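Local structure of WYL1 (Ruminococcus sp., 6OAW) at residues F206-S211 with R220-P225; Y210-S215 with I259-G264; Y79-I84 with N188-N193. The protein is an accessory protein with a WYL domain that probably modulates the RNA-targeting Cas13d effector of the Type VI-D CRISPR-Cas system. All blocks are in the same frame, centred on the assembly; numbering follows the deposited sequence.

Interaction 1: residues F206-S211 with R220-P225; sequences FIYAYS and RIRLIP
Tyr208 turns CG anti to its carbonyl carbon (chi1 -76°) and Arg220 turns CG anti to its backbone N (chi1 -179°); further bends in the arginine chain bring its guanidinium back over the tyrosine ring. The two residues sit on neighbouring arms of an antiparallel beta hairpin, strands 205-211 and 219-230, within the curled sheet that is consistent with the Sm-like fold of a WYL domain. The guanidinium lies nearly flat on the ring, planes 12° apart, with Arg220 CZ 4.0 Å from the centroid of the Tyr208 ring, a cation-pi stack. Phe206 CE2 meets the opposite face of that ring near its rim, while Tyr208 CZ lies at the edge of the Phe206 ring. The aliphatic part of Arg220 also serves Tyr210, whose ring takes Arg220 CB over one face as a CH-pi contact.

Four backbone hydrogen bonds hold the hairpin, in two reciprocal pairs: Ile207 with Leu223 and Ala209 with Ile221. The Leu223 N to Ile207 O bond is 2.7 Å and almost straight. The face carrying Ile207, Ala209, Ile221 and Leu223 is apolar: Ala209 CB meets Leu223 CD1 at 3.7 Å, and Tyr257 and helix 186-199 add to this buried side.

On the aromatic face, Arg222 runs alongside Tyr208, its CG 3.5 Å from Tyr208 CE1. Its charged end is engaged by Asp244 and Glu275 in salt bridges, and any cation-pi attraction to Phe206 is long and weak. The closer contact is aliphatic, with Arg222 CD over the Phe206 ring, 3.2 Å from Phe206 CE2.

Interaction 2: residues Y210-S215 with I259-G264; sequences YSNMYS and ISRLSG
Arg261 and Asn212 meet through a side-on grip: NE and NH2 of the arginine both donate to the backbone O of Asn212, each at 2.9 Å from it. The acceptor lies at the edge of the guanidinium, near its plane, but the two donors approach the carbonyl differently. NH2 stays in the carbonyl plane, whereas NE stands above it, 57° out. Arg261 CG is anti to its own carbonyl carbon (chi1 -52°), and bends at chi2 and chi3 curl the chain back so that its head reaches the Asn212 oxygen.

Backbone hydrogen bonds run along the strands. Tyr210 and Ser263 form a reciprocal pair, Tyr210 N to Ser263 O being 2.9 Å, and the line continues past the strand with Asn212 N to Arg261 O at 3.2 Å. Between them, Ser211 and Leu262 form a non-hydrogen-bonded pair, where Leu262 CA lies 3.2 Å from Tyr210 O in a CA-H...O contact. Within 210-215 the chain bends in an ST turn, Ser211 OG accepting from the N of selenomethionine Met213.

Apolar contacts are fewer. Leu262 CD2 approaches Ser211 CB at 4.0 Å on the side where Tyr257, Leu223 and Leu239 also pack. Met213 CB rests at 4.0 Å against Arg261 CB.

Tyr210 adds carbon-to-oxygen van der Waals contacts: its CB passes Ser263 OG, and the edge of its ring faces the carbonyl oxygens of Ser263 and Gly264.

Together these bonds add a short antiparallel strand, 262-263, to the end of strand 205-211, consistent with the curled antiparallel sheet of a WYL domain.

Interaction 3: residues Y79-I84 with N188-N193; sequences YKYIGI and NIIKIN
Asn193, on helix 186-199, reaches into the loop 79-84 and gives both N-H groups of its amide to backbone oxygens there. This is the tight part of the contact. Asn193 ND2 donates to Ile82 O at 2.9 Å, in the carbonyl plane and on a lone pair. The same nitrogen donates to Lys80 O at 3.1 Å in a nearly straight bond, though it stands well above that carbonyl's plane. CG is anti to the residue's own carbonyl carbon (chi1 -76°), which points it at the loop, and chi2 of -29° turns the amide toward the two oxygens. Asn193 CB comes to 3.2 Å from Tyr79 O. Ile84 CD1 slides past Ile189 CG2 at 3.7 Å on the buried side, and Ile190 CD1 packs at the edge of the Tyr81 ring, 3.6 Å from Tyr81 CE1.

Toward solvent the contact is looser. Ile82 is exposed, and Lys80 leads its chain away from the helix; its NZ makes long, weak ion pairs with Asp77 and Glu194. Tyr79 OH is hydrogen-bonded to the same Glu194.

A type II beta turn from Tyr81 to Ile84 is thus docked on a helix by one asparagine that bridges two loop carbonyls.

Overall arrangement
Interactions 1 and 2 share Tyr210 and Ser211 and build on opposite margins of strand 205-211, their centres about 9 Å apart. The hairpin of interaction 1 is mostly buried, with regular strand pairing and an arginine-aromatic face, whereas interaction 2 is only partly buried and ends in a loop gripped by one arginine. Interaction 3, about 16 and 17 Å from the others between centres, is partly buried like interaction 2 but lacks strand pairing: a loop is fixed to helix 186-199 through a side-chain amide. That helix ties all three together, Ile192 packing on Pro225 of interaction 1 while Asn188 ND2 bonds to Leu262 O and Ile189 touches Ile259 of interaction 2.

Interaction 1: residues F206-S211 with R220-P225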
loop_
_atom_site.group_PDB
_atom_site.type_symbol
_atom_site.label_atom_id
_atom_site.label_comp_id
_atom_site.label_asym_id
_atom_site.label_seq_id
_atom_site.Cartn_x
_atom_site.Cartn_y
_atom_site.Cartn_z
ATOM N N PHE B 206 -23.789 -22.144 -17.084
ATOM C CA PHE B 206 -22.736 -21.226 -17.578
ATOM C C PHE B 206 -23.376 -19.852 -17.758
ATOM O O PHE B 206 -24.620 -19.797 -17.824
ATOM C CB PHE B 206 -22.139 -21.739 -18.894
ATOM C CG PHE B 206 -23.062 -21.660 -20.090
ATOM C CD1 PHE B 206 -23.937 -22.692 -20.392
ATOM C CD2 PHE B 206 -23.029 -20.557 -20.929
ATOM C CE1 PHE B 206 -24.770 -22.611 -21.497
ATOM C CE2 PHE B 206 -23.869 -20.463 -22.025
ATOM C CZ PHE B 206 -24.734 -21.497 -22.308
ATOM N N ILE B 207 -22.555 -18.797 -17.814
ATOM C CA ILE B 207 -22.943 -17.461 -18.361
ATOM C C ILE B 207 -22.150 -17.197 -19.647
ATOM O O ILE B 207 -20.969 -17.640 -19.757
ATOM C CB ILE B 207 -22.732 -16.313 -17.353
ATOM C CG1 ILE B 207 -21.251 -16.101 -17.023
ATOM C CG2 ILE B 207 -23.582 -16.527 -16.115
ATOM C CD1 ILE B 207 -20.990 -15.042 -15.983
ATOM N N TYR B 208 -22.780 -16.476 -20.574
ATOM C CA TYR B 208 -22.117 -15.837 -21.727
ATOM C C TYR B 208 -21.433 -14.596 -21.174
ATOM O O TYR B 208 -21.981 -13.985 -20.224
ATOM C CB TYR B 208 -23.128 -15.497 -22.826
ATOM C CG TYR B 208 -23.633 -16.648 -23.671
ATOM C CD1 TYR B 208 -22.827 -17.234 -24.642
ATOM C CD2 TYR B 208 -24.927 -17.135 -23.538
ATOM C CE1 TYR B 208 -23.282 -18.277 -25.442
ATOM C CE2 TYR B 208 -25.394 -18.179 -24.328
ATOM C CZ TYR B 208 -24.574 -18.752 -25.288
ATOM O OH TYR B 208 -25.048 -19.777 -26.067
ATOM N N ALA B 209 -20.259 -14.248 -21.698
ATOM C CA ALA B 209 -19.576 -12.974 -21.369
ATOM C C ALA B 209 -18.726 -12.511 -22.548
ATOM O O ALA B 209 -18.367 -13.335 -23.393
ATOM C CB ALA B 209 -18.744 -13.135 -20.130
ATOM N N TYR B 210 -18.446 -11.214 -22.596
ATOM C CA TYR B 210 -17.581 -10.604 -23.630
ATOM C C TYR B 210 -16.195 -10.445 -23.007
ATOM O O TYR B 210 -16.114 -9.996 -21.873
ATOM C CB TYR B 210 -18.241 -9.329 -24.167
ATOM C CG TYR B 210 -19.402 -9.576 -25.103
ATOM C CD1 TYR B 210 -20.611 -10.083 -24.642
ATOM C CD2 TYR B 210 -19.288 -9.330 -26.462
ATOM C CE1 TYR B 210 -21.678 -10.307 -25.496
ATOM C CE2 TYR B 210 -20.343 -9.559 -27.332
ATOM C CZ TYR B 210 -21.538 -10.058 -26.850
ATOM O OH TYR B 210 -22.562 -10.276 -27.726
ATOM N N SER B 211 -15.161 -10.873 -23.730
ATOM C CA SER B 211 -13.743 -10.898 -23.306
ATOM C C SER B 211 -12.865 -10.228 -24.357
ATOM O O SER B 211 -12.956 -10.609 -25.531
ATOM C CB SER B 211 -13.271 -12.303 -23.080
ATOM O OG SER B 211 -11.883 -12.318 -22.772
ATOM N N ARG B 220 -17.626 -13.018 -27.592
ATOM C CA ARG B 220 -18.693 -13.627 -26.758
ATOM C C ARG B 220 -18.310 -15.083 -26.486
ATOM O O ARG B 220 -18.315 -15.885 -27.439
ATOM C CB ARG B 220 -20.063 -13.528 -27.439
ATOM C CG ARG B 220 -21.215 -14.113 -26.624
ATOM C CD ARG B 220 -22.518 -13.316 -26.668
ATOM N NE ARG B 220 -23.749 -14.097 -26.860
ATOM C CZ ARG B 220 -24.810 -14.105 -26.043
ATOM N NH1 ARG B 220 -24.837 -13.373 -24.935
ATOM N NH2 ARG B 220 -25.866 -14.829 -26.364
ATOM N N ILE B 221 -17.982 -15.395 -25.228
ATOM C CA ILE B 221 -17.538 -16.739 -24.754
ATOM C C ILE B 221 -18.508 -17.222 -23.673
ATOM O O ILE B 221 -19.370 -16.427 -23.236
ATOM C CB ILE B 221 -16.083 -16.696 -24.255
ATOM C CG1 ILE B 221 -15.912 -15.831 -23.007
ATOM C CG2 ILE B 221 -15.162 -16.238 -25.368
ATOM C CD1 ILE B 221 -14.537 -15.954 -22.367
ATOM N N ARG B 222 -18.369 -18.486 -23.278
ATOM C CA ARG B 222 -19.150 -19.122 -22.190
ATOM C C ARG B 222 -18.205 -19.373 -21.016
ATOM O O ARG B 222 -17.106 -19.922 -21.241
ATOM C CB ARG B 222 -19.826 -20.390 -22.705
ATOM C CG ARG B 222 -20.877 -20.114 -23.770
ATOM C CD ARG B 222 -21.641 -21.359 -24.166
ATOM N NE ARG B 222 -20.768 -22.233 -24.928
ATOM C CZ ARG B 222 -20.907 -23.554 -25.024
ATOM N NH1 ARG B 222 -21.878 -24.184 -24.383
ATOM N NH2 ARG B 222 -20.053 -24.248 -25.754
ATOM N N LEU B 223 -18.601 -18.918 -19.823
ATOM C CA LEU B 223 -17.832 -19.084 -18.567
ATOM C C LEU B 223 -18.641 -19.919 -17.589
ATOM O O LEU B 223 -19.843 -19.678 -17.464
ATOM C CB LEU B 223 -17.572 -17.722 -17.936
ATOM C CG LEU B 223 -16.796 -16.728 -18.789
ATOM C CD1 LEU B 223 -16.695 -15.407 -18.052
ATOM C CD2 LEU B 223 -15.415 -17.263 -19.130
ATOM N N ILE B 224 -17.964 -20.824 -16.888
ATOM C CA ILE B 224 -18.459 -21.486 -15.649
ATOM C C ILE B 224 -17.596 -20.949 -14.516
ATOM O O ILE B 224 -16.475 -21.414 -14.331
ATOM C CB ILE B 224 -18.407 -23.023 -15.757
ATOM C CG1 ILE B 224 -19.077 -23.538 -17.038
ATOM C CG2 ILE B 224 -19.035 -23.635 -14.506
ATOM C CD1 ILE B 224 -18.874 -25.012 -17.296
ATOM N N PRO B 225 -18.041 -19.894 -13.798
ATOM C CA PRO B 225 -17.225 -19.260 -12.767
ATOM C C PRO B 225 -16.843 -20.242 -11.658
ATOM O O PRO B 225 -17.649 -21.083 -11.342
ATOM C CB PRO B 225 -18.141 -18.177 -12.176
ATOM C CG PRO B 225 -19.148 -17.913 -13.272
ATOM C CD PRO B 225 -19.362 -19.262 -13.926
#

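Interaction 2: residues Y210-S215 with I259-G264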
loop_
_atom_site.group_PDB
_atom_site.type_symbol
_atom_site.label_atom_id
_atom_site.label_comp_id
_atom_site.label_asym_id
_atom_site.label_seq_id
_atom_site.Cartn_x
_atom_site.Cartn_y
_atom_site.Cartn_z
ATOM N N TYR B 210 -18.446 -11.214 -22.596
ATOM C CA TYR B 210 -17.581 -10.604 -23.630
ATOM C C TYR B 210 -16.195 -10.445 -23.007
ATOM O O TYR B 210 -16.114 -9.996 -21.873
ATOM C CB TYR B 210 -18.241 -9.329 -24.167
ATOM C CG TYR B 210 -19.402 -9.576 -25.103
ATOM C CD1 TYR B 210 -20.611 -10.083 -24.642
ATOM C CD2 TYR B 210 -19.288 -9.330 -26.462
ATOM C CE1 TYR B 210 -21.678 -10.307 -25.496
ATOM C CE2 TYR B 210 -20.343 -9.559 -27.332
ATOM C CZ TYR B 210 -21.538 -10.058 -26.850
ATOM O OH TYR B 210 -22.562 -10.276 -27.726
ATOM N N SER B 211 -15.161 -10.873 -23.730
ATOM C CA SER B 211 -13.743 -10.898 -23.306
ATOM C C SER B 211 -12.865 -10.228 -24.357
ATOM O O SER B 211 -12.956 -10.609 -25.531
ATOM C CB SER B 211 -13.271 -12.303 -23.080
ATOM O OG SER B 211 -11.883 -12.318 -22.772
ATOM N N ASN B 212 -12.003 -9.315 -23.936
ATOM C CA ASN B 212 -10.820 -8.895 -24.737
ATOM C C ASN B 212 -9.585 -9.276 -23.917
ATOM O O ASN B 212 -8.525 -8.647 -24.058
ATOM C CB ASN B 212 -10.893 -7.420 -25.152
ATOM C CG ASN B 212 -10.969 -6.462 -23.984
ATOM O OD1 ASN B 212 -11.000 -6.876 -22.831
ATOM N ND2 ASN B 212 -10.992 -5.175 -24.279
HETATM N N MSE B 213 -9.727 -10.288 -23.063
HETATM C CA MSE B 213 -8.595 -10.869 -22.285
HETATM C C MSE B 213 -7.568 -11.509 -23.233
HETATM O O MSE B 213 -6.364 -11.312 -22.991
HETATM C CB MSE B 213 -9.130 -11.905 -21.305
HETATM C CG MSE B 213 -8.064 -12.705 -20.600
HETATM SE SE MSE B 213 -7.099 -11.515 -19.385
HETATM C CE MSE B 213 -5.667 -12.620 -18.601
ATOM N N TYR B 214 -8.024 -12.282 -24.236
ATOM C CA TYR B 214 -7.161 -13.075 -25.159
ATOM C C TYR B 214 -7.368 -12.623 -26.615
ATOM O O TYR B 214 -6.955 -13.362 -27.525
ATOM C CB TYR B 214 -7.428 -14.584 -24.976
ATOM C CG TYR B 214 -7.037 -15.108 -23.614
ATOM C CD1 TYR B 214 -5.741 -14.933 -23.140
ATOM C CD2 TYR B 214 -7.961 -15.722 -22.770
ATOM C CE1 TYR B 214 -5.362 -15.366 -21.880
ATOM C CE2 TYR B 214 -7.597 -16.168 -21.502
ATOM C CZ TYR B 214 -6.288 -16.000 -21.068
ATOM O OH TYR B 214 -5.881 -16.388 -19.829
ATOM N N SER B 215 -7.978 -11.449 -26.828
ATOM C CA SER B 215 -8.293 -10.893 -28.172
ATOM C C SER B 215 -8.310 -9.358 -28.122
ATOM O O SER B 215 -8.597 -8.808 -27.042
ATOM C CB SER B 215 -9.593 -11.457 -28.689
ATOM O OG SER B 215 -10.564 -11.548 -27.659
ATOM N N ILE B 259 -10.839 -9.521 -14.306
ATOM C CA ILE B 259 -12.257 -9.073 -14.269
ATOM C C ILE B 259 -12.404 -7.781 -15.079
ATOM O O ILE B 259 -13.528 -7.527 -15.584
ATOM C CB ILE B 259 -12.827 -8.935 -12.849
ATOM C CG1 ILE B 259 -12.271 -7.722 -12.112
ATOM C CG2 ILE B 259 -12.663 -10.231 -12.064
ATOM C CD1 ILE B 259 -12.907 -7.525 -10.757
ATOM N N SER B 260 -11.329 -7.015 -15.248
ATOM C CA SER B 260 -11.352 -5.748 -16.016
ATOM C C SER B 260 -11.484 -6.007 -17.527
ATOM O O SER B 260 -11.775 -5.044 -18.231
ATOM C CB SER B 260 -10.156 -4.883 -15.692
ATOM O OG SER B 260 -8.933 -5.527 -16.026
ATOM N N ARG B 261 -11.317 -7.244 -18.013
ATOM C CA ARG B 261 -11.412 -7.566 -19.463
ATOM C C ARG B 261 -12.679 -8.382 -19.760
ATOM O O ARG B 261 -12.800 -8.865 -20.897
ATOM C CB ARG B 261 -10.143 -8.282 -19.935
ATOM C CG ARG B 261 -8.837 -7.582 -19.597
ATOM C CD ARG B 261 -8.438 -6.517 -20.590
ATOM N NE ARG B 261 -7.735 -7.134 -21.707
ATOM C CZ ARG B 261 -6.419 -7.402 -21.779
ATOM N NH1 ARG B 261 -5.593 -7.085 -20.790
ATOM N NH2 ARG B 261 -5.931 -7.988 -22.863
ATOM N N LEU B 262 -13.612 -8.511 -18.813
ATOM C CA LEU B 262 -14.966 -9.078 -19.053
ATOM C C LEU B 262 -15.993 -7.939 -19.045
ATOM O O LEU B 262 -15.801 -6.974 -18.309
ATOM C CB LEU B 262 -15.291 -10.133 -17.989
ATOM C CG LEU B 262 -14.318 -11.306 -17.919
ATOM C CD1 LEU B 262 -14.592 -12.148 -16.700
ATOM C CD2 LEU B 262 -14.375 -12.126 -19.196
ATOM N N SER B 263 -17.072 -8.098 -19.801
ATOM C CA SER B 263 -18.233 -7.189 -19.837
ATOM C C SER B 263 -19.452 -7.961 -20.359
ATOM O O SER B 263 -19.278 -9.134 -20.829
ATOM C CB SER B 263 -17.930 -5.975 -20.697
ATOM O OG SER B 263 -17.650 -6.348 -22.050
ATOM N N GLY B 264 -20.623 -7.316 -20.258
ATOM C CA GLY B 264 -21.885 -7.745 -20.890
ATOM C C GLY B 264 -22.239 -9.151 -20.472
ATOM O O GLY B 264 -22.594 -9.940 -21.340
#

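Interaction 3: residues Y79-I84 with N188-N193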
loop_
_atom_site.group_PDB
_atom_site.type_symbol
_atom_site.label_atom_id
_atom_site.label_comp_id
_atom_site.label_asym_id
_atom_site.label_seq_id
_atom_site.Cartn_x
_atom_site.Cartn_y
_atom_site.Cartn_z
ATOM N N TYR B 79 -24.454 -12.746 -0.222
ATOM C CA TYR B 79 -23.663 -13.562 -1.185
ATOM C C TYR B 79 -23.364 -12.737 -2.451
ATOM O O TYR B 79 -22.338 -12.992 -3.097
ATOM C CB TYR B 79 -24.359 -14.877 -1.550
ATOM C CG TYR B 79 -25.600 -14.738 -2.392
ATOM C CD1 TYR B 79 -26.822 -14.492 -1.797
ATOM C CD2 TYR B 79 -25.567 -14.856 -3.771
ATOM C CE1 TYR B 79 -27.984 -14.371 -2.544
ATOM C CE2 TYR B 79 -26.719 -14.737 -4.534
ATOM C CZ TYR B 79 -27.935 -14.492 -3.916
ATOM O OH TYR B 79 -29.101 -14.356 -4.613
ATOM N N LYS B 80 -24.194 -11.739 -2.758
ATOM C CA LYS B 80 -24.070 -10.930 -3.996
ATOM C C LYS B 80 -22.840 -10.026 -3.912
ATOM O O LYS B 80 -22.364 -9.619 -4.973
ATOM C CB LYS B 80 -25.334 -10.102 -4.250
ATOM C CG LYS B 80 -26.535 -10.929 -4.675
ATOM C CD LYS B 80 -27.720 -10.122 -5.170
ATOM C CE LYS B 80 -28.988 -10.949 -5.260
ATOM N NZ LYS B 80 -29.887 -10.425 -6.315
ATOM N N TYR B 81 -22.353 -9.737 -2.711
ATOM C CA TYR B 81 -21.382 -8.644 -2.453
ATOM C C TYR B 81 -20.091 -9.217 -1.874
ATOM O O TYR B 81 -19.280 -8.451 -1.379
ATOM C CB TYR B 81 -22.038 -7.573 -1.569
ATOM C CG TYR B 81 -23.363 -7.135 -2.130
ATOM C CD1 TYR B 81 -23.415 -6.425 -3.306
ATOM C CD2 TYR B 81 -24.560 -7.514 -1.547
ATOM C CE1 TYR B 81 -24.621 -6.075 -3.881
ATOM C CE2 TYR B 81 -25.779 -7.155 -2.098
ATOM C CZ TYR B 81 -25.805 -6.428 -3.266
ATOM O OH TYR B 81 -26.985 -6.082 -3.841
ATOM N N ILE B 82 -19.913 -10.531 -1.930
ATOM C CA ILE B 82 -18.651 -11.182 -1.494
ATOM C C ILE B 82 -17.507 -10.529 -2.281
ATOM O O ILE B 82 -17.562 -10.488 -3.519
ATOM C CB ILE B 82 -18.735 -12.712 -1.703
ATOM C CG1 ILE B 82 -19.648 -13.364 -0.652
ATOM C CG2 ILE B 82 -17.338 -13.352 -1.762
ATOM C CD1 ILE B 82 -20.029 -14.816 -0.979
ATOM N N GLY B 83 -16.513 -10.013 -1.576
ATOM C CA GLY B 83 -15.309 -9.418 -2.173
ATOM C C GLY B 83 -15.469 -7.924 -2.445
ATOM O O GLY B 83 -14.458 -7.320 -2.788
ATOM N N ILE B 84 -16.661 -7.323 -2.336
ATOM C CA ILE B 84 -16.794 -5.845 -2.511
ATOM C C ILE B 84 -16.277 -5.182 -1.233
ATOM O O ILE B 84 -16.732 -5.486 -0.148
ATOM C CB ILE B 84 -18.220 -5.391 -2.861
ATOM C CG1 ILE B 84 -18.796 -6.110 -4.080
ATOM C CG2 ILE B 84 -18.243 -3.890 -3.074
ATOM C CD1 ILE B 84 -17.990 -5.924 -5.321
ATOM N N ASN B 188 -19.767 -6.493 -12.487
ATOM C CA ASN B 188 -19.249 -7.813 -12.947
ATOM C C ASN B 188 -19.206 -8.758 -11.729
ATOM O O ASN B 188 -19.610 -9.956 -11.837
ATOM C CB ASN B 188 -17.855 -7.742 -13.579
ATOM C CG ASN B 188 -17.785 -7.187 -14.994
ATOM O OD1 ASN B 188 -18.807 -6.862 -15.619
ATOM N ND2 ASN B 188 -16.560 -7.067 -15.510
ATOM N N ILE B 189 -18.728 -8.262 -10.591
ATOM C CA ILE B 189 -18.480 -9.153 -9.425
ATOM C C ILE B 189 -19.814 -9.665 -8.890
ATOM O O ILE B 189 -19.888 -10.863 -8.570
ATOM C CB ILE B 189 -17.635 -8.449 -8.364
ATOM C CG1 ILE B 189 -16.198 -8.298 -8.873
ATOM C CG2 ILE B 189 -17.721 -9.192 -7.053
ATOM C CD1 ILE B 189 -15.352 -7.350 -8.065
ATOM N N ILE B 190 -20.809 -8.789 -8.816
ATOM C CA ILE B 190 -22.181 -9.105 -8.318
ATOM C C ILE B 190 -22.802 -10.207 -9.193
ATOM O O ILE B 190 -23.358 -11.166 -8.614
ATOM C CB ILE B 190 -23.029 -7.815 -8.241
ATOM C CG1 ILE B 190 -22.592 -6.963 -7.051
ATOM C CG2 ILE B 190 -24.524 -8.098 -8.199
ATOM C CD1 ILE B 190 -23.101 -5.547 -7.110
ATOM N N LYS B 191 -22.698 -10.098 -10.525
ATOM C CA LYS B 191 -23.305 -11.084 -11.461
ATOM C C LYS B 191 -22.555 -12.409 -11.298
ATOM O O LYS B 191 -23.210 -13.448 -11.209
ATOM C CB LYS B 191 -23.324 -10.546 -12.891
ATOM C CG LYS B 191 -24.307 -9.404 -13.089
ATOM C CD LYS B 191 -24.138 -8.626 -14.371
ATOM C CE LYS B 191 -25.340 -7.751 -14.688
ATOM N N ILE B 192 -21.232 -12.368 -11.190
ATOM C CA ILE B 192 -20.423 -13.592 -10.949
ATOM C C ILE B 192 -20.852 -14.240 -9.618
ATOM O O ILE B 192 -21.047 -15.476 -9.603
ATOM C CB ILE B 192 -18.922 -13.275 -11.014
ATOM C CG1 ILE B 192 -18.503 -12.908 -12.433
ATOM C CG2 ILE B 192 -18.124 -14.444 -10.484
ATOM C CD1 ILE B 192 -17.135 -12.269 -12.534
ATOM N N ASN B 193 -21.023 -13.457 -8.552
ATOM C CA ASN B 193 -21.371 -13.987 -7.207
ATOM C C ASN B 193 -22.738 -14.670 -7.270
ATOM O O ASN B 193 -22.887 -15.739 -6.618
ATOM C CB ASN B 193 -21.375 -12.917 -6.118
ATOM C CG ASN B 193 -19.981 -12.534 -5.689
ATOM O OD1 ASN B 193 -19.086 -13.360 -5.777
ATOM N ND2 ASN B 193 -19.787 -11.295 -5.258
#